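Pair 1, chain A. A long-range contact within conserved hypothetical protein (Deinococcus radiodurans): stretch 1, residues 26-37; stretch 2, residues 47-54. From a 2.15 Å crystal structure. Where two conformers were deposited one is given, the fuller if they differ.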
# COMPACT_ATOMS: atom_id res chain seq x y z
N THR A 26 -0.77 -11.10 -6.65
CA THR A 26 -0.85 -11.49 -8.06
C THR A 26 0.20 -10.70 -8.85
O THR A 26 0.79 -9.72 -8.33
CB THR A 26 -2.24 -11.22 -8.74
OG1 THR A 26 -2.68 -9.87 -8.51
CG2 THR A 26 -3.27 -12.21 -8.28
N PHE A 27 0.41 -11.15 -10.08
CA PHE A 27 1.26 -10.51 -11.07
C PHE A 27 0.41 -10.34 -12.35
O PHE A 27 0.52 -11.13 -13.26
CB PHE A 27 2.49 -11.39 -11.38
CG PHE A 27 3.53 -11.42 -10.30
CD1 PHE A 27 4.56 -10.49 -10.29
CD2 PHE A 27 3.51 -12.38 -9.33
CE1 PHE A 27 5.55 -10.53 -9.33
CE2 PHE A 27 4.51 -12.42 -8.33
CZ PHE A 27 5.53 -11.51 -8.35
N PRO A 28 -0.52 -9.35 -12.38
CA PRO A 28 -1.46 -9.24 -13.51
C PRO A 28 -0.90 -8.59 -14.79
O PRO A 28 -1.60 -8.50 -15.80
CB PRO A 28 -2.60 -8.37 -12.92
CG PRO A 28 -1.90 -7.51 -11.91
CD PRO A 28 -0.73 -8.29 -11.37
N PHE A 29 0.33 -8.11 -14.73
CA PHE A 29 1.02 -7.54 -15.87
C PHE A 29 1.92 -8.62 -16.49
O PHE A 29 1.92 -9.78 -16.05
CB PHE A 29 1.74 -6.28 -15.39
CG PHE A 29 0.80 -5.33 -14.63
CD1 PHE A 29 -0.43 -4.98 -15.17
CD2 PHE A 29 1.07 -4.91 -13.34
CE1 PHE A 29 -1.33 -4.14 -14.47
CE2 PHE A 29 0.20 -4.06 -12.65
CZ PHE A 29 -1.01 -3.69 -13.21
N ASP A 30 2.65 -8.29 -17.53
CA ASP A 30 3.65 -9.22 -18.11
C ASP A 30 5.00 -9.13 -17.45
O ASP A 30 5.79 -10.06 -17.58
CB ASP A 30 3.77 -9.04 -19.61
CG ASP A 30 2.66 -9.74 -20.33
OD1 ASP A 30 2.44 -10.97 -20.03
OD2 ASP A 30 1.99 -9.05 -21.13
N ASP A 31 5.23 -8.07 -16.69
CA ASP A 31 6.48 -7.91 -15.95
C ASP A 31 6.42 -8.45 -14.50
O ASP A 31 5.48 -9.24 -14.13
CB ASP A 31 6.93 -6.44 -16.01
CG ASP A 31 5.99 -5.44 -15.22
OD1 ASP A 31 5.02 -5.79 -14.54
OD2 ASP A 31 6.26 -4.23 -15.32
N GLU A 32 7.44 -8.07 -13.70
CA GLU A 32 7.58 -8.50 -12.33
C GLU A 32 6.86 -7.58 -11.36
O GLU A 32 7.25 -7.48 -10.20
CB GLU A 32 9.06 -8.65 -11.93
CG GLU A 32 10.07 -9.07 -13.05
CD GLU A 32 9.71 -10.32 -13.85
OE1 GLU A 32 8.68 -10.98 -13.62
OE2 GLU A 32 10.46 -10.62 -14.81
N THR A 33 5.83 -6.87 -11.81
CA THR A 33 5.00 -6.08 -10.90
C THR A 33 4.06 -6.96 -10.00
O THR A 33 3.05 -7.53 -10.42
CB THR A 33 4.23 -4.98 -11.67
OG1 THR A 33 5.16 -4.20 -12.47
CG2 THR A 33 3.52 -4.02 -10.65
N LEU A 34 4.47 -7.09 -8.76
CA LEU A 34 3.67 -7.65 -7.69
C LEU A 34 2.56 -6.67 -7.26
O LEU A 34 2.81 -5.50 -6.93
CB LEU A 34 4.57 -7.98 -6.51
CG LEU A 34 3.94 -8.68 -5.30
CD1 LEU A 34 3.30 -10.08 -5.63
CD2 LEU A 34 5.02 -8.81 -4.24
N VAL A 35 1.33 -7.17 -7.28
CA VAL A 35 0.14 -6.40 -6.95
C VAL A 35 -0.60 -7.04 -5.77
O VAL A 35 -0.88 -8.22 -5.74
CB VAL A 35 -0.78 -6.28 -8.17
CG1 VAL A 35 -1.95 -5.34 -7.88
CG2 VAL A 35 -0.02 -5.77 -9.40
N PHE A 36 -0.83 -6.23 -4.75
CA PHE A 36 -1.63 -6.61 -3.60
C PHE A 36 -3.03 -6.06 -3.78
O PHE A 36 -3.22 -4.85 -4.02
CB PHE A 36 -1.03 -6.10 -2.28
CG PHE A 36 0.37 -6.55 -2.05
CD1 PHE A 36 1.44 -5.82 -2.53
CD2 PHE A 36 0.61 -7.71 -1.31
CE1 PHE A 36 2.76 -6.23 -2.32
CE2 PHE A 36 1.92 -8.13 -1.05
CZ PHE A 36 2.99 -7.40 -1.56
N LYS A 37 -4.00 -6.96 -3.70
CA LYS A 37 -5.40 -6.62 -3.89
C LYS A 37 -6.17 -7.10 -2.67
O LYS A 37 -5.75 -8.04 -1.97
CB LYS A 37 -5.93 -7.26 -5.19
CG LYS A 37 -5.33 -6.68 -6.49
CD LYS A 37 -5.84 -7.39 -7.76
CE LYS A 37 -5.57 -6.60 -9.05
NZ LYS A 37 -5.97 -7.28 -10.36
N TYR A 47 -4.29 -2.19 -3.83
CA TYR A 47 -3.94 -1.19 -2.85
C TYR A 47 -2.44 -0.96 -2.71
O TYR A 47 -2.05 -0.03 -2.00
CB TYR A 47 -4.58 -1.54 -1.47
CG TYR A 47 -3.98 -2.74 -0.77
CD1 TYR A 47 -2.85 -2.61 0.04
CD2 TYR A 47 -4.54 -4.03 -0.92
CE1 TYR A 47 -2.30 -3.72 0.67
CE2 TYR A 47 -3.99 -5.13 -0.30
CZ TYR A 47 -2.88 -4.97 0.51
OH TYR A 47 -2.33 -6.06 1.15
N ALA A 48 -1.60 -1.83 -3.28
CA ALA A 48 -0.16 -1.60 -3.29
C ALA A 48 0.46 -2.35 -4.47
O ALA A 48 -0.05 -3.39 -4.87
CB ALA A 48 0.46 -2.03 -2.05
N LEU A 49 1.53 -1.80 -5.05
CA LEU A 49 2.23 -2.47 -6.14
C LEU A 49 3.73 -2.20 -6.05
O LEU A 49 4.16 -1.08 -5.65
CB LEU A 49 1.78 -1.97 -7.52
CG LEU A 49 0.37 -1.73 -8.01
CD1 LEU A 49 -0.34 -0.59 -7.23
CD2 LEU A 49 0.53 -1.40 -9.52
N THR A 50 4.54 -3.16 -6.47
CA THR A 50 5.98 -2.90 -6.61
C THR A 50 6.59 -3.80 -7.67
O THR A 50 6.12 -4.92 -7.84
CB THR A 50 6.76 -3.09 -5.24
OG1 THR A 50 8.10 -2.51 -5.31
CG2 THR A 50 6.80 -4.55 -4.87
N ASP A 51 7.63 -3.32 -8.35
CA ASP A 51 8.32 -4.08 -9.38
C ASP A 51 9.52 -4.72 -8.68
O ASP A 51 10.49 -4.04 -8.27
CB ASP A 51 8.72 -3.18 -10.55
CG ASP A 51 9.51 -3.90 -11.62
OD1 ASP A 51 9.85 -5.12 -11.49
OD2 ASP A 51 9.82 -3.20 -12.61
N ILE A 52 9.42 -6.04 -8.52
CA ILE A 52 10.34 -6.80 -7.67
C ILE A 52 11.71 -7.00 -8.26
O ILE A 52 12.61 -7.42 -7.54
CB ILE A 52 9.75 -8.17 -7.20
CG1 ILE A 52 9.67 -9.22 -8.32
CG2 ILE A 52 8.40 -7.96 -6.53
CD1 ILE A 52 9.56 -10.68 -7.73
N THR A 53 11.91 -6.68 -9.54
CA THR A 53 13.25 -6.71 -10.11
C THR A 53 14.10 -5.42 -9.91
O THR A 53 15.27 -5.38 -10.33
CB THR A 53 13.27 -7.09 -11.63
OG1 THR A 53 14.62 -7.38 -12.03
CG2 THR A 53 12.75 -5.98 -12.47
N GLN A 54 13.52 -4.37 -9.33
CA GLN A 54 14.25 -3.12 -9.06
C GLN A 54 14.81 -3.05 -7.62
O GLN A 54 14.10 -3.32 -6.63
CB GLN A 54 13.32 -1.93 -9.24
CG GLN A 54 12.75 -1.72 -10.62
CD GLN A 54 11.88 -0.44 -10.72
OE1 GLN A 54 10.90 -0.25 -9.96
NE2 GLN A 54 12.23 0.42 -11.70
O HOH W 1 9.65 -5.91 -14.18

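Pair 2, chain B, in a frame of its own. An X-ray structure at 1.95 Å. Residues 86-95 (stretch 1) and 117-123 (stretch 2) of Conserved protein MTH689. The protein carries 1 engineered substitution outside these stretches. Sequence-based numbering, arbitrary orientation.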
# COMPACT_ATOMS: atom_id res chain seq x y z
N ARG B 86 3.82 -7.73 9.52
CA ARG B 86 2.70 -7.16 8.78
C ARG B 86 2.14 -8.11 7.71
O ARG B 86 1.22 -7.74 6.98
CB ARG B 86 3.10 -5.83 8.14
CG ARG B 86 3.61 -4.78 9.11
CD ARG B 86 4.01 -3.53 8.33
NE ARG B 86 5.02 -2.74 9.03
CZ ARG B 86 4.85 -1.50 9.48
NH1 ARG B 86 3.70 -0.87 9.29
NH2 ARG B 86 5.84 -0.89 10.10
N PHE B 87 2.67 -9.32 7.63
CA PHE B 87 2.19 -10.34 6.68
C PHE B 87 1.04 -11.13 7.31
O PHE B 87 1.08 -11.42 8.50
CB PHE B 87 3.31 -11.34 6.35
CG PHE B 87 4.40 -10.79 5.48
CD1 PHE B 87 4.41 -11.03 4.11
CD2 PHE B 87 5.43 -10.03 6.03
CE1 PHE B 87 5.42 -10.53 3.30
CE2 PHE B 87 6.46 -9.51 5.23
CZ PHE B 87 6.45 -9.76 3.85
N ASP B 88 0.03 -11.51 6.51
CA ASP B 88 -1.01 -12.41 7.04
C ASP B 88 -0.69 -13.89 6.78
O ASP B 88 0.39 -14.22 6.27
CB ASP B 88 -2.42 -12.02 6.55
CG ASP B 88 -2.64 -12.30 5.06
OD1 ASP B 88 -1.78 -12.92 4.39
OD2 ASP B 88 -3.72 -11.90 4.55
N GLU B 89 -1.61 -14.78 7.16
CA GLU B 89 -1.42 -16.23 7.00
C GLU B 89 -1.53 -16.69 5.53
O GLU B 89 -1.19 -17.83 5.21
CB GLU B 89 -2.38 -17.03 7.90
CG GLU B 89 -3.84 -16.51 7.92
CD GLU B 89 -4.85 -17.49 8.52
OE1 GLU B 89 -4.50 -18.66 8.77
OE2 GLU B 89 -6.01 -17.07 8.75
N ASN B 90 -1.96 -15.78 4.65
CA ASN B 90 -2.29 -16.12 3.26
C ASN B 90 -1.36 -15.58 2.16
O ASN B 90 -1.73 -15.61 0.99
CB ASN B 90 -3.73 -15.67 2.94
CG ASN B 90 -4.77 -16.55 3.58
OD1 ASN B 90 -5.68 -16.05 4.25
ND2 ASN B 90 -4.66 -17.86 3.38
N GLY B 91 -0.19 -15.08 2.53
CA GLY B 91 0.73 -14.52 1.52
C GLY B 91 0.74 -13.00 1.39
O GLY B 91 1.65 -12.43 0.79
N ASN B 92 -0.27 -12.33 1.97
CA ASN B 92 -0.41 -10.88 1.83
C ASN B 92 0.49 -10.08 2.76
O ASN B 92 0.77 -10.48 3.89
CB ASN B 92 -1.88 -10.47 2.03
CG ASN B 92 -2.82 -11.16 1.05
OD1 ASN B 92 -3.72 -11.90 1.45
ND2 ASN B 92 -2.59 -10.94 -0.24
N LEU B 93 0.93 -8.92 2.28
CA LEU B 93 1.66 -7.97 3.10
C LEU B 93 0.78 -6.74 3.25
O LEU B 93 0.44 -6.09 2.25
CB LEU B 93 2.99 -7.58 2.45
CG LEU B 93 3.75 -6.35 3.00
CD1 LEU B 93 4.10 -6.51 4.49
CD2 LEU B 93 5.01 -6.09 2.20
N PHE B 94 0.44 -6.41 4.50
CA PHE B 94 -0.37 -5.22 4.76
C PHE B 94 0.51 -4.10 5.23
O PHE B 94 1.18 -4.19 6.28
CB PHE B 94 -1.41 -5.50 5.83
CG PHE B 94 -2.52 -6.39 5.37
CD1 PHE B 94 -3.72 -5.86 4.92
CD2 PHE B 94 -2.37 -7.78 5.41
CE1 PHE B 94 -4.76 -6.69 4.50
CE2 PHE B 94 -3.41 -8.62 5.00
CZ PHE B 94 -4.61 -8.08 4.55
N LEU B 95 0.51 -3.02 4.45
CA LEU B 95 1.40 -1.90 4.69
C LEU B 95 0.60 -0.61 4.68
O LEU B 95 -0.11 -0.32 3.71
CB LEU B 95 2.48 -1.86 3.61
CG LEU B 95 3.49 -0.72 3.70
CD1 LEU B 95 4.25 -0.75 5.03
CD2 LEU B 95 4.43 -0.78 2.50
N HIS B 117 -3.70 2.63 2.91
CA HIS B 117 -3.61 1.22 3.28
C HIS B 117 -3.32 0.42 2.01
O HIS B 117 -4.09 0.51 1.05
CB HIS B 117 -4.93 0.70 3.88
CG HIS B 117 -5.31 1.33 5.19
ND1 HIS B 117 -5.66 2.66 5.31
CD2 HIS B 117 -5.47 0.79 6.43
CE1 HIS B 117 -5.96 2.93 6.57
NE2 HIS B 117 -5.86 1.81 7.27
N LEU B 118 -2.25 -0.34 2.01
CA LEU B 118 -1.97 -1.27 0.92
C LEU B 118 -2.11 -2.72 1.37
O LEU B 118 -1.60 -3.12 2.44
CB LEU B 118 -0.58 -1.03 0.35
CG LEU B 118 -0.20 0.44 0.10
CD1 LEU B 118 1.28 0.54 -0.19
CD2 LEU B 118 -1.02 1.02 -1.03
N LYS B 119 -2.84 -3.50 0.58
CA LYS B 119 -2.87 -4.94 0.76
C LYS B 119 -2.12 -5.51 -0.44
O LYS B 119 -2.63 -5.52 -1.57
CB LYS B 119 -4.31 -5.47 0.83
CG LYS B 119 -4.41 -6.99 0.98
CD LYS B 119 -5.85 -7.46 1.12
CE LYS B 119 -6.50 -7.78 -0.23
NZ LYS B 119 -5.79 -8.87 -0.98
N ILE B 120 -0.90 -5.93 -0.20
CA ILE B 120 -0.02 -6.39 -1.27
C ILE B 120 -0.01 -7.93 -1.37
O ILE B 120 0.51 -8.62 -0.47
CB ILE B 120 1.42 -5.86 -1.09
CG1 ILE B 120 1.45 -4.33 -0.97
CG2 ILE B 120 2.32 -6.31 -2.29
CD1 ILE B 120 2.79 -3.77 -0.40
N LYS B 121 -0.56 -8.46 -2.47
CA LYS B 121 -0.54 -9.92 -2.70
C LYS B 121 0.84 -10.36 -3.21
O LYS B 121 1.17 -10.24 -4.40
CB LYS B 121 -1.66 -10.37 -3.65
CG LYS B 121 -1.87 -11.91 -3.66
CD LYS B 121 -3.07 -12.29 -4.51
CE LYS B 121 -3.18 -13.80 -4.66
NZ LYS B 121 -4.30 -14.13 -5.57
N VAL B 122 1.63 -10.90 -2.29
CA VAL B 122 2.99 -11.31 -2.57
C VAL B 122 2.99 -12.64 -3.32
O VAL B 122 2.27 -13.57 -2.95
CB VAL B 122 3.82 -11.40 -1.27
CG1 VAL B 122 5.23 -11.96 -1.52
CG2 VAL B 122 3.87 -10.02 -0.59
N GLU B 123 3.77 -12.71 -4.39
CA GLU B 123 4.01 -13.97 -5.09
C GLU B 123 4.60 -14.95 -4.10
O GLU B 123 5.69 -14.73 -3.56
CB GLU B 123 4.95 -13.78 -6.27
CG GLU B 123 5.11 -15.00 -7.16
CD GLU B 123 6.17 -14.80 -8.24
OE1 GLU B 123 7.13 -14.02 -8.03
OE2 GLU B 123 6.04 -15.43 -9.30

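The sharpest difference lies where A:Glu32 of pair 1 falls on B:Gly91 of pair 2. A:Glu32 has ordinary backbone angles (phi -89°, psi 26°) and points its CA-to-CB bond toward the second stretch, A:Glu32 CB lying 3.7 Å from A:Ile52 CG1, while the end of the side chain leads away. B:Gly91 closes a type I turn that begins at B:Asp88, and its positive phi of 100° would jam a CB against the preceding carbonyl, so glycine suits the place. Both residues offer a carbonyl to matching residues of the second stretch: A:Ile52 N donates to A:Glu32 O at 3.1 Å, nearly straight, whereas B:Val122 N reaches B:Gly91 O at 3.4 Å in a weak bond.

Beyond this point the frameworks coincide, with an RMSD of 1.0 Å over 14 residues. Each is an antiparallel strand pair, with axes approaching to 4.5 Å in pair 1 and 4.6 Å in pair 2. A:Leu34 and A:Thr50 match B:Leu93 and B:Ile120, and each couple exchanges two backbone hydrogen bonds: A:Leu34 N to A:Thr50 O and A:Thr50 N to A:Leu34 O are both 2.9 Å, while B:Leu93 N to B:Ile120 O and B:Ile120 N to B:Leu93 O are both 2.8 Å.

The strand residues on the face of these leucines are buried in both pairs. At its end, A:Leu34 CB meets the exposed A:Ile52 at CG2, 3.8 Å away, and B:Leu93 CB meets the buried B:Val122 at CG2, 4.0 Å away; beta-branched residues give compact apolar surface here. At the next pair on the same face, two residues along, bulk is shared out differently. Pair 1 sets the large A:Phe36 beside the small A:Ala48, with A:Phe36 CD1 3.9 Å from A:Ala48 CB; pair 2 uses two leucines, B:Leu95 CD2 lying 4.3 Å from B:Leu118 CD1. A:Phe36 CB also sits over the face of the A:Tyr47 ring, 3.5 Å from A:Tyr47 CZ. The matching B:His117 does not lie over B:Leu95 in this way: B:His117 CB is 4.9 Å from B:Leu95 O.

On the other face, A:Val35 and A:Leu49 match B:Phe94 and B:Lys119. Pair 1 buries two aliphatic residues, A:Val35 CG2 approaching A:Leu49 CG to 4.3 Å. In pair 2 B:Phe94 is exposed, and the long B:Lys119 lends it methylenes, B:Phe94 CE1 lying 3.6 Å from B:Lys119 CG.

Aspartate steadies both loops, but from unmatched places. A:Asp31 OD1 accepts from A:Thr33 N at 3.0 Å and from A:Thr33 OG1 at 2.6 Å; B:Asp88 OD1 accepts from B:Asn90 N and B:Asn92 N, both at 2.9 Å.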